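Side-chain contact in hydroxyglutarate synthase (PDB 6W1K), which catalyses the iron(II)-dependent decarboxylation and hydroxylation of 2-oxoadipate to D-2-hydroxyglutarate in plant lysine catabolism: residues 24-29 and 118-123. Residues are numbered along the deposited sequence; the frame is centred on the assembly and turned at random.
Sequences TVISNM and PLPRIF. With OOG (2-oxoadipic acid), chain F.
Ile26 of helix 16-36 and Pro120, just ahead of strand 121-127, reach toward each other, the delta methyl CD1 at the end of Ile26 abutting the CD corner of the Pro120 ring at 4.0 Å. That methyl also approaches one branch of Leu119, with Ile26 CD1 and Leu119 CD2 4.3 Å apart, and so is shared by two consecutive residues of the loop. Its reach comes from the torsions: CG1 sits between the backbone N and the carbonyl carbon (chi1 53°), and the outer bond is nearly extended (chi2 163°), carrying CD1 away from the helix.

Around this small apolar junction, Phe60 of strand 57-65 touches both Ile26 and Ile122, while Tyr84 OH hydrogen-bonds to Pro120 O. Strand 121-127 runs parallel to strand 57-65, which supplies the metal ligand His59; the side chains of Pro120 and His59 are about 5 Å apart. Farther along, Phe123 lays one ring face against 2-oxoadipate, its CE1 3.8 Å from ligand C4, over the rim of the ring, and packs edge-to-face with Phe294.

Helix 16-36 thus meets the loop leading into strand 121-127 through the buried carbons of Ile26, Leu119 and Pro120, a contact of shape and dispersion, whereas segment 118-123 offers, at Phe123, an aromatic face to the substrate's aliphatic chain.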
loop_
_atom_site.group_PDB
_atom_site.type_symbol
_atom_site.label_atom_id
_atom_site.label_comp_id
_atom_site.label_asym_id
_atom_site.label_seq_id
_atom_site.Cartn_x
_atom_site.Cartn_y
_atom_site.Cartn_z
ATOM N N THR A 24 -3.751 3.323 17.100
ATOM C CA THR A 24 -2.942 4.550 17.219
ATOM C C THR A 24 -1.675 4.445 16.379
ATOM O O THR A 24 -1.161 5.468 15.910
ATOM C CB THR A 24 -2.543 4.877 18.667
ATOM O OG1 THR A 24 -1.562 3.936 19.140
ATOM C CG2 THR A 24 -3.755 4.926 19.570
ATOM N N VAL A 25 -1.133 3.229 16.190
ATOM C CA VAL A 25 0.077 3.083 15.396
ATOM C C VAL A 25 -0.222 3.349 13.920
ATOM O O VAL A 25 0.520 4.078 13.236
ATOM C CB VAL A 25 0.704 1.685 15.601
ATOM C CG1 VAL A 25 1.918 1.496 14.660
ATOM C CG2 VAL A 25 1.189 1.457 17.044
ATOM N N ILE A 26 -1.280 2.742 13.390
ATOM C CA ILE A 26 -1.535 2.926 11.966
ATOM C C ILE A 26 -2.017 4.344 11.736
ATOM O O ILE A 26 -1.830 4.886 10.642
ATOM C CB ILE A 26 -2.495 1.875 11.358
ATOM C CG1 ILE A 26 -3.818 1.748 12.101
ATOM C CG2 ILE A 26 -1.774 0.543 11.291
ATOM C CD1 ILE A 26 -4.916 1.026 11.296
ATOM N N SER A 27 -2.573 4.974 12.768
ATOM C CA SER A 27 -2.940 6.380 12.667
ATOM C C SER A 27 -1.704 7.244 12.501
ATOM O O SER A 27 -1.703 8.184 11.700
ATOM C CB SER A 27 -3.747 6.790 13.897
ATOM O OG SER A 27 -3.939 8.172 13.895
ATOM N N ASN A 28 -0.618 6.903 13.203
ATOM C CA ASN A 28 0.619 7.662 13.047
ATOM C C ASN A 28 1.258 7.405 11.689
ATOM O O ASN A 28 1.818 8.322 11.092
ATOM C CB ASN A 28 1.578 7.336 14.199
ATOM C CG ASN A 28 1.190 8.056 15.460
ATOM O OD1 ASN A 28 0.644 9.143 15.384
ATOM N ND2 ASN A 28 1.418 7.452 16.613
ATOM N N MET A 29 1.169 6.172 11.166
ATOM C CA MET A 29 1.643 5.941 9.805
ATOM C C MET A 29 0.899 6.843 8.828
ATOM O O MET A 29 1.504 7.451 7.937
ATOM C CB MET A 29 1.464 4.473 9.419
ATOM C CG MET A 29 2.265 3.491 10.275
ATOM S SD MET A 29 1.833 1.775 9.867
ATOM C CE MET A 29 3.263 0.883 10.427
ATOM N N PRO A 118 -13.121 -0.443 9.615
ATOM C CA PRO A 118 -12.668 -1.827 9.423
ATOM C C PRO A 118 -11.162 -1.825 9.187
ATOM O O PRO A 118 -10.642 -1.025 8.415
ATOM C CB PRO A 118 -13.459 -2.305 8.202
ATOM C CG PRO A 118 -14.008 -1.081 7.562
ATOM C CD PRO A 118 -14.173 -0.062 8.658
ATOM N N LEU A 119 -10.462 -2.693 9.890
ATOM C CA LEU A 119 -9.010 -2.687 9.810
ATOM C C LEU A 119 -8.552 -3.037 8.400
ATOM O O LEU A 119 -9.151 -3.907 7.744
ATOM C CB LEU A 119 -8.416 -3.684 10.793
ATOM C CG LEU A 119 -8.383 -3.307 12.266
ATOM C CD1 LEU A 119 -7.916 -4.558 13.011
ATOM C CD2 LEU A 119 -7.524 -2.077 12.578
ATOM N N PRO A 120 -7.502 -2.390 7.901
ATOM C CA PRO A 120 -7.077 -2.638 6.521
ATOM C C PRO A 120 -6.246 -3.908 6.402
ATOM O O PRO A 120 -5.586 -4.343 7.353
ATOM C CB PRO A 120 -6.246 -1.395 6.190
ATOM C CG PRO A 120 -5.601 -0.999 7.530
ATOM C CD PRO A 120 -6.728 -1.295 8.544
ATOM N N ARG A 121 -6.362 -4.535 5.232
ATOM C CA ARG A 121 -5.388 -5.526 4.810
ATOM C C ARG A 121 -4.032 -4.844 4.694
ATOM O O ARG A 121 -3.931 -3.617 4.612
ATOM C CB ARG A 121 -5.795 -6.175 3.479
ATOM C CG ARG A 121 -7.200 -6.823 3.460
ATOM C CD ARG A 121 -7.591 -7.019 2.008
ATOM N NE ARG A 121 -8.945 -7.494 1.784
ATOM C CZ ARG A 121 -10.029 -6.729 1.781
ATOM N NH1 ARG A 121 -9.926 -5.415 2.002
ATOM N NH2 ARG A 121 -11.203 -7.275 1.554
ATOM N N ILE A 122 -2.969 -5.644 4.713
ATOM C CA ILE A 122 -1.619 -5.123 4.548
ATOM C C ILE A 122 -0.946 -5.848 3.387
ATOM O O ILE A 122 -0.984 -7.073 3.312
ATOM C CB ILE A 122 -0.766 -5.264 5.834
ATOM C CG1 ILE A 122 -1.492 -4.721 7.062
ATOM C CG2 ILE A 122 0.561 -4.544 5.623
ATOM C CD1 ILE A 122 -1.571 -3.254 7.143
ATOM N N PHE A 123 -0.336 -5.083 2.482
ATOM C CA PHE A 123 0.382 -5.598 1.316
ATOM C C PHE A 123 1.836 -5.155 1.491
ATOM O O PHE A 123 2.093 -3.955 1.606
ATOM C CB PHE A 123 -0.232 -5.038 0.018
ATOM C CG PHE A 123 0.340 -5.613 -1.247
ATOM C CD1 PHE A 123 1.587 -5.194 -1.728
ATOM C CD2 PHE A 123 -0.379 -6.554 -1.973
ATOM C CE1 PHE A 123 2.107 -5.729 -2.921
ATOM C CE2 PHE A 123 0.131 -7.096 -3.155
ATOM C CZ PHE A 123 1.375 -6.691 -3.625
HETATM C C2 OOG F . 2.207 -1.949 -4.128
HETATM C C3 OOG F . 1.475 -2.094 -5.464
HETATM C C4 OOG F . 0.557 -3.321 -5.434
HETATM C C6 OOG F . -2.064 -3.618 -5.203
HETATM O O4 OOG F . -2.060 -4.651 -5.918
HETATM O O3 OOG F . -3.150 -3.077 -4.901
HETATM C C5 OOG F . -0.753 -3.023 -4.703
HETATM C C1 OOG F . 3.304 -0.876 -4.187
HETATM O O1 OOG F . 4.157 -0.854 -3.370
HETATM O O2 OOG F . 3.323 0.093 -5.191
HETATM O O5 OOG F . -0.763 -2.334 -3.746
#